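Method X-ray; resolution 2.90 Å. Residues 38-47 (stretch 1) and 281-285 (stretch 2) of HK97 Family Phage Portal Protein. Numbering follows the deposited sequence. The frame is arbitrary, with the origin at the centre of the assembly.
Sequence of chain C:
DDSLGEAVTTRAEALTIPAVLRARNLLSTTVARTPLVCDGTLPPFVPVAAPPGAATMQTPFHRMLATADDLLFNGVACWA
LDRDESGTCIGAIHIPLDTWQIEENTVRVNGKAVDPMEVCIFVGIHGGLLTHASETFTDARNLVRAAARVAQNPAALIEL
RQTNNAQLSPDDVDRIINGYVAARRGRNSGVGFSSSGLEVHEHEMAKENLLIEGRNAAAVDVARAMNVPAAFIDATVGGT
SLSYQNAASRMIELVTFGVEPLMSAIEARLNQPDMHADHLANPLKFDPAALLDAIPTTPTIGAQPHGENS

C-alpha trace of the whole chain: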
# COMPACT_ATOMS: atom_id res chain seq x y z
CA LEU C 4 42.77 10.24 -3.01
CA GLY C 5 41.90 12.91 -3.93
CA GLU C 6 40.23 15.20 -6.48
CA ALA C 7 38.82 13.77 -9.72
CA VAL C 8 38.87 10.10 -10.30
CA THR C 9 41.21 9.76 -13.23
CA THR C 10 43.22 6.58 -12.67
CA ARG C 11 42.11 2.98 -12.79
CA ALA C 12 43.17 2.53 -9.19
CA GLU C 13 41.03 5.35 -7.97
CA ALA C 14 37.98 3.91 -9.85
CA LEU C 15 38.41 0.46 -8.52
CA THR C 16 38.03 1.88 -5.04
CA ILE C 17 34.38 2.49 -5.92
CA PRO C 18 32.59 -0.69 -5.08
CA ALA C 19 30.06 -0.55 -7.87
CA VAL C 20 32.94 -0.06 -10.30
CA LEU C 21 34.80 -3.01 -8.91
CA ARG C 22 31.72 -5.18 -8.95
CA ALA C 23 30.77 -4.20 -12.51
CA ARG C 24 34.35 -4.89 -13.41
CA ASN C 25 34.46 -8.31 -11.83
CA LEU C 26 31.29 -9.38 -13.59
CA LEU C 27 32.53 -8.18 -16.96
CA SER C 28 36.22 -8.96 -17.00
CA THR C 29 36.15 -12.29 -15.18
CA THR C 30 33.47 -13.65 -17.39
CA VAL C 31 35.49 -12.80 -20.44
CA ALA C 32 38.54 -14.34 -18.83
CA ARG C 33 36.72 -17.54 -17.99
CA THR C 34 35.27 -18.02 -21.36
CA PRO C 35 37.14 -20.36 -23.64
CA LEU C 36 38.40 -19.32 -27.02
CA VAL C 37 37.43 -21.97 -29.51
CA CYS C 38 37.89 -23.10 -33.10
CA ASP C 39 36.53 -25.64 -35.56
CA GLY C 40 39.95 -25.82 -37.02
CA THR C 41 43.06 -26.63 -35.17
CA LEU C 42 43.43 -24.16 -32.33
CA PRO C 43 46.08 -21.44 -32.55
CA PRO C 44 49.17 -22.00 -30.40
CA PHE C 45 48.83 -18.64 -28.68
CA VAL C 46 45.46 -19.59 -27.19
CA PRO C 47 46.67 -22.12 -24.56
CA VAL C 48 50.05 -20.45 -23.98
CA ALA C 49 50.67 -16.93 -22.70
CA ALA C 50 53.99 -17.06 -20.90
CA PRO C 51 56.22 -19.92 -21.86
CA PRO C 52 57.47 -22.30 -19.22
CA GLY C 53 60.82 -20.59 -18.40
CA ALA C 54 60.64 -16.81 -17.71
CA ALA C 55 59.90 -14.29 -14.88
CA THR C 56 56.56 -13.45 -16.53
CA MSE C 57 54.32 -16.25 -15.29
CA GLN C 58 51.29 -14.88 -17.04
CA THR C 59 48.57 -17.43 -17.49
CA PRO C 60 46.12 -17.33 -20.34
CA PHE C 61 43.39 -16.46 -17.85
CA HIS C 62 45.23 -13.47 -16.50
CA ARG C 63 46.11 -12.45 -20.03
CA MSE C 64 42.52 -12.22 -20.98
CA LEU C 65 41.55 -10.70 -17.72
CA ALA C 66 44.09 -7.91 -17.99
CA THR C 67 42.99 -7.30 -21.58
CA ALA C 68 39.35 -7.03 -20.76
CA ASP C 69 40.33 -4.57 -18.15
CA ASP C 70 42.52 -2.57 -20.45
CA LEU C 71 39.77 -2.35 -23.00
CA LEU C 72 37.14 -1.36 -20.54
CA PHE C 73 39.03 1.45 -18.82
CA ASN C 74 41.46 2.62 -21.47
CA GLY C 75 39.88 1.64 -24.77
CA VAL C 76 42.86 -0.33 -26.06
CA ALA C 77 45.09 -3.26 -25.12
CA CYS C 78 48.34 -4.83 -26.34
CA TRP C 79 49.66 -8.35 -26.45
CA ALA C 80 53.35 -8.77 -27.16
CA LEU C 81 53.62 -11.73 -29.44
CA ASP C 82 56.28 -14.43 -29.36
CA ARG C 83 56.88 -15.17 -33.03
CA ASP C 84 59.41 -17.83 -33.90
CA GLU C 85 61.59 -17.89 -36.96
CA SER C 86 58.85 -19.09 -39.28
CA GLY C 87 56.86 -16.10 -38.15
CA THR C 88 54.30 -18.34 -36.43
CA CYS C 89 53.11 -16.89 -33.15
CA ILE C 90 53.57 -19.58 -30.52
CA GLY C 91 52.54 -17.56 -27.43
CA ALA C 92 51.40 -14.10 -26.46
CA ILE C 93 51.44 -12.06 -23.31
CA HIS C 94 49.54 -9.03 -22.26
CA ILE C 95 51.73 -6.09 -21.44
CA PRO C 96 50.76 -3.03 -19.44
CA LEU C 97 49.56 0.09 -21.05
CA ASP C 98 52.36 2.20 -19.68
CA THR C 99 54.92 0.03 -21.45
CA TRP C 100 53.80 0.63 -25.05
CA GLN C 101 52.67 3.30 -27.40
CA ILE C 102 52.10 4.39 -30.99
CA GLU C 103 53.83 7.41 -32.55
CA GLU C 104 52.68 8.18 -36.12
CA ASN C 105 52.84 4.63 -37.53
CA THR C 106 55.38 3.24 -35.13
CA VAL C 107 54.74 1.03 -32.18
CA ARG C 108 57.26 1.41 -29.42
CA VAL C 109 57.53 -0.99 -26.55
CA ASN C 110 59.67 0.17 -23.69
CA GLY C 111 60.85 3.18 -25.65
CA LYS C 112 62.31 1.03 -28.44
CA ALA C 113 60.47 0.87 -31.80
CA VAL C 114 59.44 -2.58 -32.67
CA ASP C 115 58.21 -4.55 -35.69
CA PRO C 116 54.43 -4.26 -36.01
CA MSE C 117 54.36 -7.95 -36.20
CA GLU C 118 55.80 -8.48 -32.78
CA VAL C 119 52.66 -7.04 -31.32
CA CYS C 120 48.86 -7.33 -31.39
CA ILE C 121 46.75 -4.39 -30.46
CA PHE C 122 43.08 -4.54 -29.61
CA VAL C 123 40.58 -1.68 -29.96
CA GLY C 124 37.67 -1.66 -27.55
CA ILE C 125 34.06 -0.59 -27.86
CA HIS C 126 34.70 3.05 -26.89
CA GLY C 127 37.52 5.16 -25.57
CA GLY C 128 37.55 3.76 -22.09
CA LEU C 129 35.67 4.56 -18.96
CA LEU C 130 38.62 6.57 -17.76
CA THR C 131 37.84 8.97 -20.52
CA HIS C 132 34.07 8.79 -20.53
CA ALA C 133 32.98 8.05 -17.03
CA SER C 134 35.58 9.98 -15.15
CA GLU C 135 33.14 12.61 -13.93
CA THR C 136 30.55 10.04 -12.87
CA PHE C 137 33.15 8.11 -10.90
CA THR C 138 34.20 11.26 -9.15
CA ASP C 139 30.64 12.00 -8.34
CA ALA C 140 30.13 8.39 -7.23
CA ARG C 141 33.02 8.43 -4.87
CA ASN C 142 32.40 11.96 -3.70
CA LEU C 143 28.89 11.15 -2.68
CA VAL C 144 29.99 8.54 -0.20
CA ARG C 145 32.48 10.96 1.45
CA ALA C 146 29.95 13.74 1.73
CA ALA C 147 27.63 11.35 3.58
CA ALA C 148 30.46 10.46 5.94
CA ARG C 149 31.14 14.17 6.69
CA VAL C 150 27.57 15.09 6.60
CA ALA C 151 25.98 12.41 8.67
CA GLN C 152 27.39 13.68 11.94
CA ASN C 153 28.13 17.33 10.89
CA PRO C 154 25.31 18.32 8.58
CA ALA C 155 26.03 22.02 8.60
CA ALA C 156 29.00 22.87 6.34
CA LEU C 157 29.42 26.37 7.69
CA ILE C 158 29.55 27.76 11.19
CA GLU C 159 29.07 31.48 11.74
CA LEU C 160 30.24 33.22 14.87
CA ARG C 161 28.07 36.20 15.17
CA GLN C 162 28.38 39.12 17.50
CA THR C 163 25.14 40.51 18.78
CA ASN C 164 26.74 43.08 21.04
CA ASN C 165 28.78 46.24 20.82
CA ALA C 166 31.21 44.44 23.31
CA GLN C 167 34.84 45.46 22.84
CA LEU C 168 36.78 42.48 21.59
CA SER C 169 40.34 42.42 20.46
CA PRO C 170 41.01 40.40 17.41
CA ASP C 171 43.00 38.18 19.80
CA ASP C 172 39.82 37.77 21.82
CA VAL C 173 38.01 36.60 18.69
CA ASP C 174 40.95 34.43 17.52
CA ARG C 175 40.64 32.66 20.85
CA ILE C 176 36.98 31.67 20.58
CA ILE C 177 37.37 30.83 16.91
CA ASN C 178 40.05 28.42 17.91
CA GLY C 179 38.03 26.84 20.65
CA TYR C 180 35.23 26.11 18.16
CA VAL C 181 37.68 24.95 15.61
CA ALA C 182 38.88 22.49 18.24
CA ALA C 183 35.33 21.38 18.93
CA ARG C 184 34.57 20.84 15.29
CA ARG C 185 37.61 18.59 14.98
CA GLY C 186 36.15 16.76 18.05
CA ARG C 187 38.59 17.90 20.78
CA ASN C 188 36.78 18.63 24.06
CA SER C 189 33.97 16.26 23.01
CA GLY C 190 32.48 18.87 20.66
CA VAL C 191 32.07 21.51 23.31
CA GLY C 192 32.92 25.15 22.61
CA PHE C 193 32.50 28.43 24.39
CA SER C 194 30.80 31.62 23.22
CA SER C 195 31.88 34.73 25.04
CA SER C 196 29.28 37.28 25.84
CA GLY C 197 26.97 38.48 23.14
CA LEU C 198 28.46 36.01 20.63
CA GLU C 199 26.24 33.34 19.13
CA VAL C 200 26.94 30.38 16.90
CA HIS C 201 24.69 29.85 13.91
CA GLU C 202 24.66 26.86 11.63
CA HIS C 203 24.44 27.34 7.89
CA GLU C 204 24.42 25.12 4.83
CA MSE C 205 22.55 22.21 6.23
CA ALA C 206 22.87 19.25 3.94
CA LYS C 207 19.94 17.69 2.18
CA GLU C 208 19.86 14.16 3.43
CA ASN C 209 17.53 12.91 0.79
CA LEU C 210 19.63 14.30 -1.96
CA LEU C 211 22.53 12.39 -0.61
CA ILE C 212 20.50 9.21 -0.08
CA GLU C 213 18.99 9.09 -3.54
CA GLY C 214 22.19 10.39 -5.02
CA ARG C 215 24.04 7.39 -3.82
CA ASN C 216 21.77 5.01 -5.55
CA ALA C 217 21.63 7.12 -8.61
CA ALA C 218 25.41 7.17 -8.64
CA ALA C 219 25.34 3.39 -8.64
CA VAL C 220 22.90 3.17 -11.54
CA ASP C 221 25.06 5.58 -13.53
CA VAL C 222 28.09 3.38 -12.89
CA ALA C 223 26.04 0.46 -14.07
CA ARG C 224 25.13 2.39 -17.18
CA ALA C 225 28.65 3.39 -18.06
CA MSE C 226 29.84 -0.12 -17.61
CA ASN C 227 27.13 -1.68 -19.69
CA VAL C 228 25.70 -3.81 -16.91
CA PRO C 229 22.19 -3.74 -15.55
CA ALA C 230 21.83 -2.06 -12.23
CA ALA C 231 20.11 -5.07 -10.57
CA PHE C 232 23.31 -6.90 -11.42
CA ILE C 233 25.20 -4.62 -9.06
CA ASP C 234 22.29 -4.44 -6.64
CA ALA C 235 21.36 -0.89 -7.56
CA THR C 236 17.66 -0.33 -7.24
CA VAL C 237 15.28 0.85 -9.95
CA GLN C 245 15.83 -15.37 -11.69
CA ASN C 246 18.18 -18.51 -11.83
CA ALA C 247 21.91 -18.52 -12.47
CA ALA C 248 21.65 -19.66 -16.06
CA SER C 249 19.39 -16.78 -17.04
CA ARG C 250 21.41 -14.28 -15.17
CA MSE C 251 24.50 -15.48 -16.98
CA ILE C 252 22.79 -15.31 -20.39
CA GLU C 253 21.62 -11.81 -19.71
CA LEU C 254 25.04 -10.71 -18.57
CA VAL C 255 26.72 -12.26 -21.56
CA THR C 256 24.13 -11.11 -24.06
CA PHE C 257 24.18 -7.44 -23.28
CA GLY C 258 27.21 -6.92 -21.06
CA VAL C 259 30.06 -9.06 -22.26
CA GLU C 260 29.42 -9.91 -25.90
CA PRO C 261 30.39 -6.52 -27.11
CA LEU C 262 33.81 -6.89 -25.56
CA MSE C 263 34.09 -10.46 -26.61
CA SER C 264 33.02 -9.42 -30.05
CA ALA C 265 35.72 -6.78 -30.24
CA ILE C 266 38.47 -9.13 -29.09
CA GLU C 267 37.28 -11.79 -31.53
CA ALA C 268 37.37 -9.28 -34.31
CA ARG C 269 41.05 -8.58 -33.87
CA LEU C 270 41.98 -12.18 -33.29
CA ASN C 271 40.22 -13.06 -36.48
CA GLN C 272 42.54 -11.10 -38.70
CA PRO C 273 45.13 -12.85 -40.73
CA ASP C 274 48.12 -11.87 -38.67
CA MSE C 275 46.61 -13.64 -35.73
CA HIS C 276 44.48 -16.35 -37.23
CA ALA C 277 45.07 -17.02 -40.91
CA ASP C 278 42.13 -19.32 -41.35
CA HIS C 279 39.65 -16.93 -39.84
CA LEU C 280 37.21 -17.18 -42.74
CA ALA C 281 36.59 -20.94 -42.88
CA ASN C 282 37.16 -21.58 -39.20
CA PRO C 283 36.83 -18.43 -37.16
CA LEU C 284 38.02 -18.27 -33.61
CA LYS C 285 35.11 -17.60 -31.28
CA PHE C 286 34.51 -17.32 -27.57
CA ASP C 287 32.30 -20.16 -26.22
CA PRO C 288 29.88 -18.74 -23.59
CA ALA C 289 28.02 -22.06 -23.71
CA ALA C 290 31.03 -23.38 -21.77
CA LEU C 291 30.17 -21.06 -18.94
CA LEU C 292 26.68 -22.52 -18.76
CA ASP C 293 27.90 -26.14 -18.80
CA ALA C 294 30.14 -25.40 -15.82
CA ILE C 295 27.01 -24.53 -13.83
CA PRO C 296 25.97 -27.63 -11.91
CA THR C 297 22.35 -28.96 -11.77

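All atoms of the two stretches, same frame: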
# COMPACT_ATOMS: atom_id res chain seq x y z
N CYS C 38 37.72 -23.06 -31.65
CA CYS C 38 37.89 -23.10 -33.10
C CYS C 38 37.46 -24.42 -33.74
O CYS C 38 37.75 -25.50 -33.25
CB CYS C 38 39.36 -22.87 -33.38
SG CYS C 38 39.73 -22.37 -35.02
N ASP C 39 36.81 -24.36 -34.87
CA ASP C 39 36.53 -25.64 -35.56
C ASP C 39 37.80 -26.18 -36.20
O ASP C 39 37.98 -27.36 -36.35
CB ASP C 39 35.41 -25.52 -36.60
CG ASP C 39 34.04 -25.31 -35.95
OD1 ASP C 39 33.78 -25.85 -34.85
OD2 ASP C 39 33.22 -24.56 -36.53
N GLY C 40 38.71 -25.31 -36.58
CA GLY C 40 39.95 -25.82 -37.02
C GLY C 40 40.82 -26.22 -35.85
O GLY C 40 40.42 -26.20 -34.70
N THR C 41 42.05 -26.56 -36.17
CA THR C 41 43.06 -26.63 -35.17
C THR C 41 43.26 -25.25 -34.52
O THR C 41 43.28 -24.21 -35.18
CB THR C 41 44.37 -27.25 -35.72
OG1 THR C 41 45.46 -26.54 -35.15
CG2 THR C 41 44.43 -27.19 -37.25
N LEU C 42 43.38 -25.31 -33.21
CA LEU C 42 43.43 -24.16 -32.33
C LEU C 42 44.79 -23.52 -32.37
O LEU C 42 45.78 -24.20 -32.22
CB LEU C 42 43.18 -24.66 -30.91
CG LEU C 42 42.82 -23.65 -29.83
CD1 LEU C 42 41.43 -23.11 -29.99
CD2 LEU C 42 42.99 -24.42 -28.53
N PRO C 43 44.84 -22.20 -32.50
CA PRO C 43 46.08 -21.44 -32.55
C PRO C 43 46.96 -21.63 -31.32
O PRO C 43 46.45 -21.67 -30.18
CB PRO C 43 45.60 -20.01 -32.59
CG PRO C 43 44.33 -20.07 -33.27
CD PRO C 43 43.68 -21.33 -32.76
N PRO C 44 48.26 -21.75 -31.53
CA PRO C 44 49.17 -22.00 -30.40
C PRO C 44 49.06 -20.97 -29.30
O PRO C 44 49.17 -21.32 -28.12
CB PRO C 44 50.56 -21.94 -31.05
CG PRO C 44 50.34 -22.37 -32.41
CD PRO C 44 48.94 -21.95 -32.81
N PHE C 45 48.84 -19.71 -29.68
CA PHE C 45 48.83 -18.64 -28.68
C PHE C 45 47.69 -18.77 -27.69
O PHE C 45 47.76 -18.21 -26.59
CB PHE C 45 48.86 -17.24 -29.31
CG PHE C 45 47.64 -16.90 -30.06
CD1 PHE C 45 46.53 -16.48 -29.41
CD2 PHE C 45 47.62 -17.00 -31.44
CE1 PHE C 45 45.39 -16.17 -30.08
CE2 PHE C 45 46.47 -16.68 -32.14
CZ PHE C 45 45.35 -16.25 -31.45
N VAL C 46 46.65 -19.51 -28.04
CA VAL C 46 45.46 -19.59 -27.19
C VAL C 46 45.67 -20.27 -25.85
O VAL C 46 45.24 -19.75 -24.84
CB VAL C 46 44.27 -20.22 -27.93
CG1 VAL C 46 43.20 -20.58 -27.00
CG2 VAL C 46 43.72 -19.25 -28.95
N PRO C 47 46.32 -21.42 -25.82
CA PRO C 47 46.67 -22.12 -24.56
C PRO C 47 47.92 -21.63 -23.84
O PRO C 47 48.14 -22.03 -22.72
CB PRO C 47 46.94 -23.56 -24.99
CG PRO C 47 47.09 -23.51 -26.46
CD PRO C 47 46.27 -22.34 -26.95
N ALA C 281 37.14 -19.57 -42.92
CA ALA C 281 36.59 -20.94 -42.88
C ALA C 281 36.32 -21.43 -41.48
O ALA C 281 35.34 -22.08 -41.23
CB ALA C 281 37.56 -21.90 -43.51
N ASN C 282 37.26 -21.17 -40.59
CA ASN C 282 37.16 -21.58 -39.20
C ASN C 282 37.52 -20.43 -38.27
O ASN C 282 38.65 -20.35 -37.76
CB ASN C 282 38.06 -22.78 -38.95
CG ASN C 282 37.64 -23.99 -39.76
OD1 ASN C 282 36.52 -24.52 -39.63
ND2 ASN C 282 38.52 -24.43 -40.58
N PRO C 283 36.57 -19.53 -38.04
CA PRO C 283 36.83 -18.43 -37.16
C PRO C 283 37.03 -18.88 -35.72
O PRO C 283 36.71 -20.01 -35.36
CB PRO C 283 35.57 -17.58 -37.28
CG PRO C 283 34.54 -18.48 -37.76
CD PRO C 283 35.25 -19.40 -38.66
N LEU C 284 37.57 -17.98 -34.93
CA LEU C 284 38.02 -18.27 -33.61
C LEU C 284 37.02 -17.51 -32.79
O LEU C 284 36.89 -16.32 -32.98
CB LEU C 284 39.40 -17.69 -33.47
CG LEU C 284 40.17 -17.91 -32.17
CD1 LEU C 284 40.25 -19.38 -31.77
CD2 LEU C 284 41.55 -17.33 -32.41
N LYS C 285 36.27 -18.19 -31.93
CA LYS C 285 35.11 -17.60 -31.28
C LYS C 285 35.22 -17.93 -29.81
O LYS C 285 35.78 -18.93 -29.46
CB LYS C 285 33.83 -18.18 -31.89

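Leu284 is the organising residue of this contact. Of the residues in the two stretches it has the largest area covered by the other stretch, 89 Å² out of 324 Å² summed over both sides, and it meets five residues of the segment 38-47 with one short side chain. Its rotamer, t at chi1 and p at chi2, sends the two methyls into a pocket of carbon. Leu284 CD1 lies 3.9 Å from Cys38 CB, 4.3 Å from Leu42 CD1 and 4.5 Å from Val46 CG2. Leu284 CD2 sits 4.0 Å from Pro43 CG and 4.1 Å from Phe45 CZ, approaching the phenylalanine ring obliquely. These are the closest pairs; Pro43 and Val46 lie near both methyls. The separations are ordinary van der Waals ones, and the gain is the withdrawal of apolar surface from water; Leu284, Pro43 and Phe45 are all buried in the assembly.

Part of the pocket is a turn in stretch 1. Pro43 to Val46 form a type I beta turn, closed by a hydrogen bond of 3.0 Å from Val46 N to Pro43 O. The turn brings the side chains of Pro43 and Val46 to the same leucine, both with CA-to-CB bonds pointing toward stretch 2, while Pro44 makes no contact with it. Phe45 starts differently: its CA-to-CB bond runs sideways, and with chi1 in p the far end of the ring comes back to reach Leu284. Leu42 likewise leaves sideways and brings its end nearer. The rule is a compact one: a single branched side chain is received by a turn, the leucine just before it, and Cys38 further upstream, although its partners are at least 238 positions away in sequence.

Cys38 links this apolar centre to the backbone arrangement. Its CA is 4.9 Å from Leu284 CA, and the two residues pair in antiparallel fashion as a loose, non-hydrogen-bonded bridge, with both side chains on the same face. Cys38 CB is also in contact with Leu284 CD1, as given above. No hydrogen bond crosses between the stretches; the contacts are van der Waals ones. Cys38, with chi1 in t, turns its sulfur toward the preceding residues of stretch 2: Cys38 SG is 3.6 Å from Asn282 O and 3.8 Å from Pro283 O, contacts with backbone oxygens at van der Waals range.

Toward the polar edge the packing is through Asn282, whose CA-to-CB bond points toward stretch 1 and which has 63 Å² covered. Asn282 CB lies 3.5 Å from Gly40 N, a close backbone approach; an ideal CB on Gly40 would lie 3.4 Å from Asn282 ND2, a close contact. Asn282 OD1 is 3.4 Å from Asp39 CB, a polar atom against carbon, while ND2 is hydrogen-bonded elsewhere in the structure. Asp39 itself is exposed, its carboxylate free of any bond to stretch 2. The CA-to-CB bond of Pro283 points away from stretch 1, and the residue, like Asp39, is exposed.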